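PDB 7DRQ: Uly1, which is an ulvan lyase of polysaccharide lyase family 24, which probably cleaves the algal polysaccharide ulvan by beta-elimination, and binds calcium. Local coordinates for residues Val113-Ser116 / Thr121-Leu124; Leu249-Lys254 / Pro318-Asp323; Pro397-Leu402 / Ile409-Leu414. One frame throughout, in Å; residues are numbered along the deposited sequence.

Contact 1: Val113-Ser116 / Thr121-Leu124; sequences VAIS and TIHL
Val113-Ser116 and Thr121-Leu124 are the two arms of a buried antiparallel beta hairpin in one blade of the beta propeller. Ala114 and His123 form a hydrogen-bonded pair: Ala114 N reaches His123 O at 2.9 Å, and His123 N returns to Ala114 O at 2.8 Å. Ser116 N to Thr121 O, 3.0 Å, closes the ladder at the turn.

Ile115 and Ile122 lie side by side, with Ile115 CD1 against Ile122 CG1 at 3.7 Å. Val113 and Leu124 pair likewise, through Val113 CB and Leu124 CD2 at 3.8 Å.

On the other face, His123 NE2 donates to Thr121 OG1 at 2.7 Å, 28° out of the ring plane. The hydroxyl sits between backbone N and carbonyl carbon (chi1 49°), near Ser116 CB. Thr121 OG1 also hydrogen-bonds to Asp119 OD1. Tyr150 OH hydrogen-bonds to His123 ND1, so both ring nitrogens have partners. A valine replacing Thr121 would probably leave His123 NE2 without its acceptor and the imidazole less firmly oriented.

The face with Ala114 and His123 packs on Phe206 and Leu214 of strands 201-208 and 214-220, and Tyr233 meets the imidazole edge-to-face. The Val113, Ile115 and Leu124 face touches strand 59-65.

Contact 2: Leu249-Lys254 / Pro318-Asp323; sequences LGAGKK and PLVKAD
Val320 packs on Ala251 and Lys254 where two loops of the propeller meet. It is the one residue of 318-323 that touches 249-254. The contact is small, with 136 Å² buried over both sides, and no hydrogen bond crosses it.

Pro318 starts the second segment after a cis peptide bond. Leu319 follows, tied through its backbone to Phe246 and Val248, just ahead of the first segment. Val320, the next residue, lies against the short 3-10 turn at 251-253.

The side chain of Val320 sets out toward the 249-254 segment. CG1 is anti to the backbone N (chi1 -180°) and does most of the touching. Val320 CG1 lies 4.0 Å from Ala251 CB and 3.6 Å from Lys254 O. Val320 CG2 is farther off, 4.1 Å from Lys254 O. The backbone takes part too, with Val320 O 3.8 Å from Ala251 CB. That oxygen accepts a hydrogen bond from Trp260 NE1.

The turn that receives Val320 is held from within. Lys253 N bonds to Gly250 O and Lys254 N to Ala251 O, each at 3.1 Å. The extended Lys254 side chain starts toward Val320 but leads away from it. Lys254 NZ reaches back to Leu249 O at 2.7 Å, tilted 29° from the carbonyl plane.

Beyond Val320, Lys321 turns its end away from the first segment. Ala322 and Asp323 then begin another 3-10 turn. Ala322 rests on Phe277 and Phe294, and Asp323 makes a salt bridge with Arg329. The 318-323 loop, between strands 307-308 and 326-328, thus packs on the turn that follows strand 239-245 at one end and on strands 272-280 and 290-298 at the other.

Contact 3: Pro397-Leu402 / Ile409-Leu414; sequences PPASQL and IYIIGL
Pro397 meets Ile411 with one corner of its ring: Pro397 CG lies 3.9 Å from Ile411 CD1, and the two side chains pass at a slant. No flat group is stacked between the segments. The phenol ring of Tyr410 leads away from 397-402, to Val421 and Gln423 of strand 418-425 and to Ile481. The Gln401 amide also leads away from 409-414.

The contact joins a loop to strand 408-415 of an antiparallel propeller blade. Ile411 carries most of it. Its CG1 is anti to the carbonyl carbon (chi1 -67°) and its CG2 anti to the backbone N, and both branches reach Ala399. Ile411 CG2 is the nearer, 3.6 Å from Ala399 CB. Ile411 CG1 also meets Leu402 CD2 at 4.0 Å.

The bend that sets Pro397 and Ala399 against one isoleucine is an inverse gamma turn centred on Pro398. Ala399 N bonds to Pro397 O across it at 2.7 Å.

Leu402 extends the apolar patch. Leu402 CD2 lies 3.6 Å from Tyr410 O, and Leu402 CD1 faces Ile409 CD1. Leu402 also touches His360 and Ile362 of strand 359-369, in the neighbouring sheet.

No direct hydrogen bond joins the segments. One water bridges them: it donates to Gln401 O at 2.7 Å and accepts from Ile412 N at 3.0 Å.

In the fold
The three contacts lie in series along the chain, 27 to 32 Å apart between centres, and share no strand or loop. Contact 1 is fully buried and pairs adjacent strands of one blade, so backbone hydrogen bonds dominate, backed by apolar pairs and a histidine network. Contacts 2 and 3 are partly buried and have no direct hydrogen bond between their segments. Contact 2 is the smallest and the farthest from the chain centre; it joins two sequence-distant loops through a single valine. Contact 3 is intermediate in size: the loop that leads from one sheet into the next is laid on a strand of the sheet it enters, through apolar side chains and one water.

Contact 1: Val113-Ser116 / Thr121-Leu124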
ATOM      1  N   VAL A 113       4.664   5.291   6.180  1.00 11.89           N
ATOM      2  CA  VAL A 113       5.845   5.672   6.945  1.00 10.83           C
ATOM      3  C   VAL A 113       7.068   4.994   6.340  1.00 11.59           C
ATOM      4  O   VAL A 113       6.997   3.863   5.848  1.00 10.31           O
ATOM      5  CB  VAL A 113       5.705   5.319   8.450  1.00  6.55           C
ATOM      6  CG1 VAL A 113       5.504   3.796   8.642  1.00 11.35           C
ATOM      7  CG2 VAL A 113       6.902   5.831   9.251  1.00  9.78           C
ATOM      8  N   ALA A 114       8.198   5.701   6.368  1.00 10.83           N
ATOM      9  CA  ALA A 114       9.483   5.111   6.021  1.00  9.87           C
ATOM     10  C   ALA A 114      10.591   5.745   6.849  1.00 11.34           C
ATOM     11  O   ALA A 114      10.496   6.907   7.261  1.00 11.86           O
ATOM     12  CB  ALA A 114       9.818   5.289   4.533  1.00 10.98           C
ATOM     13  N   ILE A 115      11.650   4.971   7.068  1.00 10.13           N
ATOM     14  CA  ILE A 115      12.909   5.450   7.642  1.00  9.44           C
ATOM     15  C   ILE A 115      13.977   5.398   6.554  1.00 13.03           C
ATOM     16  O   ILE A 115      14.073   4.404   5.829  1.00 13.42           O
ATOM     17  CB  ILE A 115      13.325   4.590   8.851  1.00 11.04           C
ATOM     18  CG1 ILE A 115      12.170   4.423   9.843  1.00 13.47           C
ATOM     19  CG2 ILE A 115      14.562   5.180   9.526  1.00 12.64           C
ATOM     20  CD1 ILE A 115      11.688   5.709  10.436  1.00 13.19           C
ATOM     21  N   SER A 116      14.772   6.468   6.421  1.00 10.17           N
ATOM     22  CA  SER A 116      16.004   6.363   5.633  1.00 11.52           C
ATOM     23  C   SER A 116      17.072   5.674   6.466  1.00 12.71           C
ATOM     24  O   SER A 116      17.445   6.190   7.520  1.00 12.17           O
ATOM     25  CB  SER A 116      16.533   7.720   5.205  1.00  9.70           C
ATOM     26  OG  SER A 116      17.840   7.550   4.632  1.00 11.08           O
ATOM     27  N   THR A 121      16.310   9.845   8.863  1.00 11.34           N
ATOM     28  CA  THR A 121      15.113  10.674   8.773  1.00 11.82           C
ATOM     29  C   THR A 121      13.870   9.793   8.713  1.00 11.89           C
ATOM     30  O   THR A 121      13.906   8.653   8.237  1.00 12.20           O
ATOM     31  CB  THR A 121      15.148  11.567   7.539  1.00 13.07           C
ATOM     32  OG1 THR A 121      15.478  10.769   6.405  1.00 10.39           O
ATOM     33  CG2 THR A 121      16.168  12.718   7.701  1.00 11.67           C
ATOM     34  N   ILE A 122      12.767  10.334   9.218  1.00  7.66           N
ATOM     35  CA  ILE A 122      11.465   9.688   9.190  1.00 10.24           C
ATOM     36  C   ILE A 122      10.608  10.415   8.170  1.00 10.95           C
ATOM     37  O   ILE A 122      10.592  11.648   8.136  1.00 11.47           O
ATOM     38  CB  ILE A 122      10.790   9.735  10.571  1.00  8.58           C
ATOM     39  CG1 ILE A 122      11.733   9.174  11.643  1.00 11.49           C
ATOM     40  CG2 ILE A 122       9.419   9.016  10.538  1.00 12.00           C
ATOM     41  CD1 ILE A 122      11.303   9.516  13.063  1.00 11.57           C
ATOM     42  N   HIS A 123       9.887   9.655   7.354  1.00  8.90           N
ATOM     43  CA  HIS A 123       9.041  10.226   6.310  1.00 10.36           C
ATOM     44  C   HIS A 123       7.619   9.713   6.445  1.00 11.75           C
ATOM     45  O   HIS A 123       7.407   8.509   6.625  1.00 10.57           O
ATOM     46  CB  HIS A 123       9.620   9.894   4.942  1.00 13.58           C
ATOM     47  CG  HIS A 123      11.046  10.309   4.819  1.00 12.00           C
ATOM     48  ND1 HIS A 123      11.414  11.545   4.336  1.00 11.50           N
ATOM     49  CD2 HIS A 123      12.191   9.697   5.205  1.00 13.23           C
ATOM     50  CE1 HIS A 123      12.728  11.664   4.392  1.00 11.38           C
ATOM     51  NE2 HIS A 123      13.226  10.554   4.908  1.00 12.83           N
ATOM     52  N   LEU A 124       6.656  10.632   6.359  1.00 11.09           N
ATOM     53  CA  LEU A 124       5.233  10.326   6.453  1.00 10.13           C
ATOM     54  C   LEU A 124       4.491  10.942   5.275  1.00 12.14           C
ATOM     55  O   LEU A 124       4.685  12.124   4.967  1.00 10.36           O
ATOM     56  CB  LEU A 124       4.635  10.864   7.754  1.00 10.91           C
ATOM     57  CG  LEU A 124       5.215  10.260   9.032  1.00 11.03           C
ATOM     58  CD1 LEU A 124       4.866  11.142  10.209  1.00 13.31           C
ATOM     59  CD2 LEU A 124       4.652   8.848   9.222  1.00 11.36           C
TER

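Contact 2: Leu249-Lys254 / Pro318-Asp323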
ATOM      1  N   LEU A 249       1.136   8.944 -18.895  1.00 13.96           N
ATOM      2  CA  LEU A 249      -0.256   9.352 -18.979  1.00 14.32           C
ATOM      3  C   LEU A 249      -0.577   9.679 -20.429  1.00 12.07           C
ATOM      4  O   LEU A 249       0.316   9.950 -21.242  1.00 15.94           O
ATOM      5  CB  LEU A 249      -0.545  10.557 -18.085  1.00 15.42           C
ATOM      6  CG  LEU A 249      -0.448  10.337 -16.571  1.00 14.59           C
ATOM      7  CD1 LEU A 249      -0.447  11.656 -15.835  1.00 13.38           C
ATOM      8  CD2 LEU A 249      -1.586   9.440 -16.071  1.00 12.40           C
ATOM      9  N   GLY A 250      -1.862   9.619 -20.759  1.00 14.38           N
ATOM     10  CA  GLY A 250      -2.285   9.882 -22.130  1.00 13.41           C
ATOM     11  C   GLY A 250      -1.732   8.889 -23.129  1.00 13.59           C
ATOM     12  O   GLY A 250      -1.344   9.274 -24.239  1.00 16.03           O
ATOM     13  N   ALA A 251      -1.680   7.608 -22.759  1.00 14.00           N
ATOM     14  CA  ALA A 251      -1.126   6.598 -23.652  1.00 11.18           C
ATOM     15  C   ALA A 251      -1.881   6.513 -24.974  1.00 12.59           C
ATOM     16  O   ALA A 251      -1.308   6.057 -25.965  1.00 14.67           O
ATOM     17  CB  ALA A 251      -1.132   5.223 -22.974  1.00 15.72           C
ATOM     18  N   GLY A 252      -3.148   6.926 -25.003  1.00 13.96           N
ATOM     19  CA  GLY A 252      -3.949   6.866 -26.218  1.00 16.15           C
ATOM     20  C   GLY A 252      -3.494   7.790 -27.328  1.00 22.09           C
ATOM     21  O   GLY A 252      -3.984   7.660 -28.457  1.00 18.02           O
ATOM     22  N   LYS A 253      -2.593   8.725 -27.037  1.00 17.30           N
ATOM     23  CA  LYS A 253      -2.013   9.598 -28.052  1.00 19.07           C
ATOM     24  C   LYS A 253      -0.518   9.366 -28.199  1.00 23.37           C
ATOM     25  O   LYS A 253       0.151  10.107 -28.930  1.00 22.78           O
ATOM     26  CB  LYS A 253      -2.277  11.070 -27.716  1.00 24.86           C
ATOM     27  CG  LYS A 253      -3.707  11.507 -27.891  1.00 27.67           C
ATOM     28  CD  LYS A 253      -4.304  10.911 -29.154  1.00 32.70           C
ATOM     29  CE  LYS A 253      -5.692  11.475 -29.439  1.00 36.58           C
ATOM     30  NZ  LYS A 253      -6.722  10.392 -29.484  1.00 39.67           N
ATOM     31  N   LYS A 254       0.031   8.370 -27.501  1.00 16.94           N
ATOM     32  CA  LYS A 254       1.469   8.152 -27.490  1.00 18.02           C
ATOM     33  C   LYS A 254       1.854   6.771 -27.997  1.00 15.54           C
ATOM     34  O   LYS A 254       3.026   6.392 -27.897  1.00 17.99           O
ATOM     35  CB  LYS A 254       2.020   8.388 -26.077  1.00 16.51           C
ATOM     36  CG  LYS A 254       1.681   9.773 -25.559  1.00 17.61           C
ATOM     37  CD  LYS A 254       2.267  10.064 -24.187  1.00 15.19           C
ATOM     38  CE  LYS A 254       1.904  11.472 -23.758  1.00 18.16           C
ATOM     39  NZ  LYS A 254       2.080  11.698 -22.306  1.00 21.85           N
ATOM     40  N   PRO A 318       9.418   5.632 -20.487  1.00 12.92           N
ATOM     41  CA  PRO A 318       8.206   5.168 -19.784  1.00 13.29           C
ATOM     42  C   PRO A 318       7.311   4.294 -20.665  1.00 12.77           C
ATOM     43  O   PRO A 318       7.207   4.525 -21.875  1.00 13.25           O
ATOM     44  CB  PRO A 318       7.484   6.469 -19.413  1.00 15.34           C
ATOM     45  CG  PRO A 318       8.496   7.556 -19.577  1.00 19.84           C
ATOM     46  CD  PRO A 318       9.438   7.095 -20.637  1.00 14.95           C
ATOM     47  N   LEU A 319       6.693   3.281 -20.056  1.00 12.30           N
ATOM     48  CA  LEU A 319       5.903   2.321 -20.815  1.00 13.10           C
ATOM     49  C   LEU A 319       4.631   2.959 -21.359  1.00 10.98           C
ATOM     50  O   LEU A 319       3.960   3.734 -20.672  1.00 11.81           O
ATOM     51  CB  LEU A 319       5.538   1.128 -19.920  1.00 10.98           C
ATOM     52  CG  LEU A 319       4.995  -0.136 -20.574  1.00 12.18           C
ATOM     53  CD1 LEU A 319       5.965  -0.690 -21.613  1.00 14.05           C
ATOM     54  CD2 LEU A 319       4.662  -1.204 -19.485  1.00  9.84           C
ATOM     55  N   VAL A 320       4.284   2.600 -22.594  1.00 12.67           N
ATOM     56  CA  VAL A 320       3.058   3.058 -23.235  1.00 12.08           C
ATOM     57  C   VAL A 320       2.084   1.913 -23.470  1.00 10.89           C
ATOM     58  O   VAL A 320       0.884   2.068 -23.241  1.00 11.63           O
ATOM     59  CB  VAL A 320       3.356   3.791 -24.559  1.00 14.92           C
ATOM     60  CG1 VAL A 320       2.050   4.266 -25.202  1.00 13.28           C
ATOM     61  CG2 VAL A 320       4.302   4.961 -24.323  1.00 13.66           C
ATOM     62  N   LYS A 321       2.583   0.765 -23.938  1.00 13.32           N
ATOM     63  CA  LYS A 321       1.788  -0.428 -24.220  1.00 12.96           C
ATOM     64  C   LYS A 321       2.078  -1.465 -23.139  1.00 12.20           C
ATOM     65  O   LYS A 321       3.156  -2.072 -23.134  1.00 12.73           O
ATOM     66  CB  LYS A 321       2.138  -1.015 -25.589  1.00 16.46           C
ATOM     67  CG  LYS A 321       1.856  -0.150 -26.809  1.00 18.47           C
ATOM     68  CD  LYS A 321       2.318  -0.911 -28.080  1.00 23.19           C
ATOM     69  CE  LYS A 321       3.820  -0.676 -28.406  1.00 34.71           C
ATOM     70  NZ  LYS A 321       4.799  -1.800 -28.082  1.00 28.15           N
ATOM     71  N   ALA A 322       1.109  -1.697 -22.251  1.00 12.75           N
ATOM     72  CA  ALA A 322       1.339  -2.619 -21.138  1.00 10.60           C
ATOM     73  C   ALA A 322       1.753  -4.013 -21.610  1.00 12.24           C
ATOM     74  O   ALA A 322       2.518  -4.696 -20.916  1.00 12.67           O
ATOM     75  CB  ALA A 322       0.087  -2.707 -20.260  1.00 12.40           C
ATOM     76  N   ASP A 323       1.277  -4.451 -22.782  1.00 10.09           N
ATOM     77  CA  ASP A 323       1.543  -5.816 -23.226  1.00 12.77           C
ATOM     78  C   ASP A 323       3.030  -6.133 -23.355  1.00 13.58           C
ATOM     79  O   ASP A 323       3.391  -7.313 -23.324  1.00 12.57           O
ATOM     80  CB  ASP A 323       0.837  -6.092 -24.559  1.00 15.27           C
ATOM     81  CG  ASP A 323      -0.654  -6.355 -24.391  1.00 16.93           C
ATOM     82  OD1 ASP A 323      -1.140  -6.317 -23.237  1.00 13.90           O
ATOM     83  OD2 ASP A 323      -1.347  -6.590 -25.411  1.00 15.81           O
TER

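Contact 3: Pro397-Leu402 / Ile409-Leu414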
ATOM      1  N   PRO A 397      -5.388 -21.365  -3.141  1.00 19.17           N
ATOM      2  CA  PRO A 397      -6.451 -21.028  -2.180  1.00 20.80           C
ATOM      3  C   PRO A 397      -6.854 -19.569  -2.291  1.00 18.78           C
ATOM      4  O   PRO A 397      -6.201 -18.780  -2.994  1.00 22.24           O
ATOM      5  CB  PRO A 397      -5.798 -21.330  -0.819  1.00 21.88           C
ATOM      6  CG  PRO A 397      -4.364 -21.103  -1.054  1.00 18.21           C
ATOM      7  CD  PRO A 397      -4.109 -21.615  -2.457  1.00 19.87           C
ATOM      8  N   PRO A 398      -7.928 -19.165  -1.610  1.00 17.66           N
ATOM      9  CA  PRO A 398      -8.342 -17.755  -1.658  1.00 16.82           C
ATOM     10  C   PRO A 398      -7.413 -16.828  -0.893  1.00 23.91           C
ATOM     11  O   PRO A 398      -7.827 -16.223   0.097  1.00 34.38           O
ATOM     12  CB  PRO A 398      -9.740 -17.780  -1.018  1.00 19.66           C
ATOM     13  CG  PRO A 398     -10.179 -19.209  -1.096  1.00 27.47           C
ATOM     14  CD  PRO A 398      -8.928 -20.000  -0.924  1.00 20.43           C
ATOM     15  N   ALA A 399      -6.168 -16.700  -1.328  1.00 15.94           N
ATOM     16  CA  ALA A 399      -5.236 -15.779  -0.695  1.00 16.37           C
ATOM     17  C   ALA A 399      -5.094 -14.539  -1.566  1.00 14.23           C
ATOM     18  O   ALA A 399      -5.150 -14.623  -2.787  1.00 15.76           O
ATOM     19  CB  ALA A 399      -3.872 -16.439  -0.486  1.00 16.00           C
ATOM     20  N   SER A 400      -4.915 -13.384  -0.929  1.00 13.01           N
ATOM     21  CA  SER A 400      -4.866 -12.110  -1.642  1.00 18.24           C
ATOM     22  C   SER A 400      -3.483 -11.476  -1.683  1.00 17.58           C
ATOM     23  O   SER A 400      -3.292 -10.503  -2.422  1.00 16.14           O
ATOM     24  CB  SER A 400      -5.857 -11.117  -1.013  1.00 19.35           C
ATOM     25  OG  SER A 400      -5.456 -10.789   0.306  1.00 24.70           O
ATOM     26  N   GLN A 401      -2.518 -11.993  -0.921  1.00 12.67           N
ATOM     27  CA  GLN A 401      -1.178 -11.427  -0.902  1.00 15.07           C
ATOM     28  C   GLN A 401      -0.147 -12.544  -0.805  1.00 13.86           C
ATOM     29  O   GLN A 401      -0.439 -13.639  -0.320  1.00 13.45           O
ATOM     30  CB  GLN A 401      -1.028 -10.412   0.252  1.00 16.88           C
ATOM     31  CG  GLN A 401      -1.630  -9.057  -0.139  1.00 23.85           C
ATOM     32  CD  GLN A 401      -1.451  -7.973   0.898  1.00 29.38           C
ATOM     33  OE1 GLN A 401      -0.374  -7.384   1.025  1.00 30.45           O
ATOM     34  NE2 GLN A 401      -2.521  -7.677   1.628  1.00 32.13           N
ATOM     35  N   LEU A 402       1.058 -12.266  -1.301  1.00 10.88           N
ATOM     36  CA  LEU A 402       2.184 -13.189  -1.206  1.00 13.28           C
ATOM     37  C   LEU A 402       3.367 -12.481  -0.566  1.00 14.96           C
ATOM     38  O   LEU A 402       3.600 -11.292  -0.809  1.00 14.92           O
ATOM     39  CB  LEU A 402       2.612 -13.728  -2.581  1.00 14.84           C
ATOM     40  CG  LEU A 402       2.065 -15.019  -3.184  1.00 19.37           C
ATOM     41  CD1 LEU A 402       2.950 -15.398  -4.381  1.00 13.58           C
ATOM     42  CD2 LEU A 402       1.985 -16.156  -2.164  1.00 16.33           C
ATOM     43  N   ILE A 409       8.148 -18.760  -0.214  1.00 10.69           N
ATOM     44  CA  ILE A 409       7.066 -17.789  -0.281  1.00 10.35           C
ATOM     45  C   ILE A 409       6.032 -18.166   0.773  1.00 11.69           C
ATOM     46  O   ILE A 409       5.965 -19.309   1.234  1.00 10.63           O
ATOM     47  CB  ILE A 409       6.411 -17.707  -1.680  1.00  9.51           C
ATOM     48  CG1 ILE A 409       5.873 -19.080  -2.100  1.00 11.29           C
ATOM     49  CG2 ILE A 409       7.400 -17.133  -2.698  1.00  9.02           C
ATOM     50  CD1 ILE A 409       5.096 -19.055  -3.449  1.00 10.33           C
ATOM     51  N   TYR A 410       5.216 -17.187   1.155  1.00  9.54           N
ATOM     52  CA  TYR A 410       4.286 -17.362   2.260  1.00 11.67           C
ATOM     53  C   TYR A 410       2.931 -16.763   1.934  1.00 12.48           C
ATOM     54  O   TYR A 410       2.844 -15.702   1.311  1.00 13.26           O
ATOM     55  CB  TYR A 410       4.792 -16.706   3.546  1.00 11.39           C
ATOM     56  CG  TYR A 410       6.103 -17.234   4.027  1.00 13.67           C
ATOM     57  CD1 TYR A 410       6.157 -18.321   4.896  1.00 10.48           C
ATOM     58  CD2 TYR A 410       7.298 -16.644   3.631  1.00 13.84           C
ATOM     59  CE1 TYR A 410       7.366 -18.805   5.355  1.00 12.12           C
ATOM     60  CE2 TYR A 410       8.510 -17.130   4.078  1.00 14.51           C
ATOM     61  CZ  TYR A 410       8.536 -18.204   4.942  1.00 16.43           C
ATOM     62  OH  TYR A 410       9.741 -18.692   5.389  1.00 18.57           O
ATOM     63  N   ILE A 411       1.876 -17.462   2.376  1.00 10.77           N
ATOM     64  CA  ILE A 411       0.546 -16.901   2.545  1.00 12.03           C
ATOM     65  C   ILE A 411       0.362 -16.663   4.036  1.00 12.97           C
ATOM     66  O   ILE A 411       0.642 -17.554   4.845  1.00 12.15           O
ATOM     67  CB  ILE A 411      -0.538 -17.847   2.001  1.00 13.24           C
ATOM     68  CG1 ILE A 411      -0.433 -17.985   0.482  1.00 15.04           C
ATOM     69  CG2 ILE A 411      -1.933 -17.367   2.405  1.00 12.88           C
ATOM     70  CD1 ILE A 411      -1.101 -19.250  -0.038  1.00 15.32           C
ATOM     71  N   ILE A 412      -0.068 -15.460   4.406  1.00  8.48           N
ATOM     72  CA  ILE A 412      -0.217 -15.080   5.806  1.00 14.07           C
ATOM     73  C   ILE A 412      -1.591 -14.445   5.958  1.00 15.20           C
ATOM     74  O   ILE A 412      -1.947 -13.533   5.203  1.00 14.16           O
ATOM     75  CB  ILE A 412       0.889 -14.112   6.261  1.00 11.25           C
ATOM     76  CG1 ILE A 412       2.269 -14.766   6.113  1.00 11.55           C
ATOM     77  CG2 ILE A 412       0.639 -13.629   7.701  1.00 10.68           C
ATOM     78  CD1 ILE A 412       3.424 -13.768   6.123  1.00 12.71           C
ATOM     79  N   GLY A 413      -2.360 -14.918   6.927  1.00 10.67           N
ATOM     80  CA  GLY A 413      -3.711 -14.431   7.027  1.00 12.24           C
ATOM     81  C   GLY A 413      -4.335 -14.774   8.353  1.00 12.07           C
ATOM     82  O   GLY A 413      -3.658 -15.198   9.289  1.00 11.64           O
ATOM     83  N   LEU A 414      -5.643 -14.576   8.413  1.00 14.37           N
ATOM     84  CA  LEU A 414      -6.434 -14.854   9.603  1.00 13.10           C
ATOM     85  C   LEU A 414      -7.430 -15.946   9.264  1.00 16.90           C
ATOM     86  O   LEU A 414      -8.142 -15.849   8.261  1.00 14.71           O
ATOM     87  CB  LEU A 414      -7.156 -13.595  10.088  1.00 11.64           C
ATOM     88  CG  LEU A 414      -6.209 -12.426  10.378  1.00 13.18           C
ATOM     89  CD1 LEU A 414      -6.957 -11.113  10.637  1.00 11.57           C
ATOM     90  CD2 LEU A 414      -5.309 -12.766  11.569  1.00 12.24           C
TER
HETATM   91  O   HOH W   1      -1.273 -13.826   2.210  1.00 14.96           O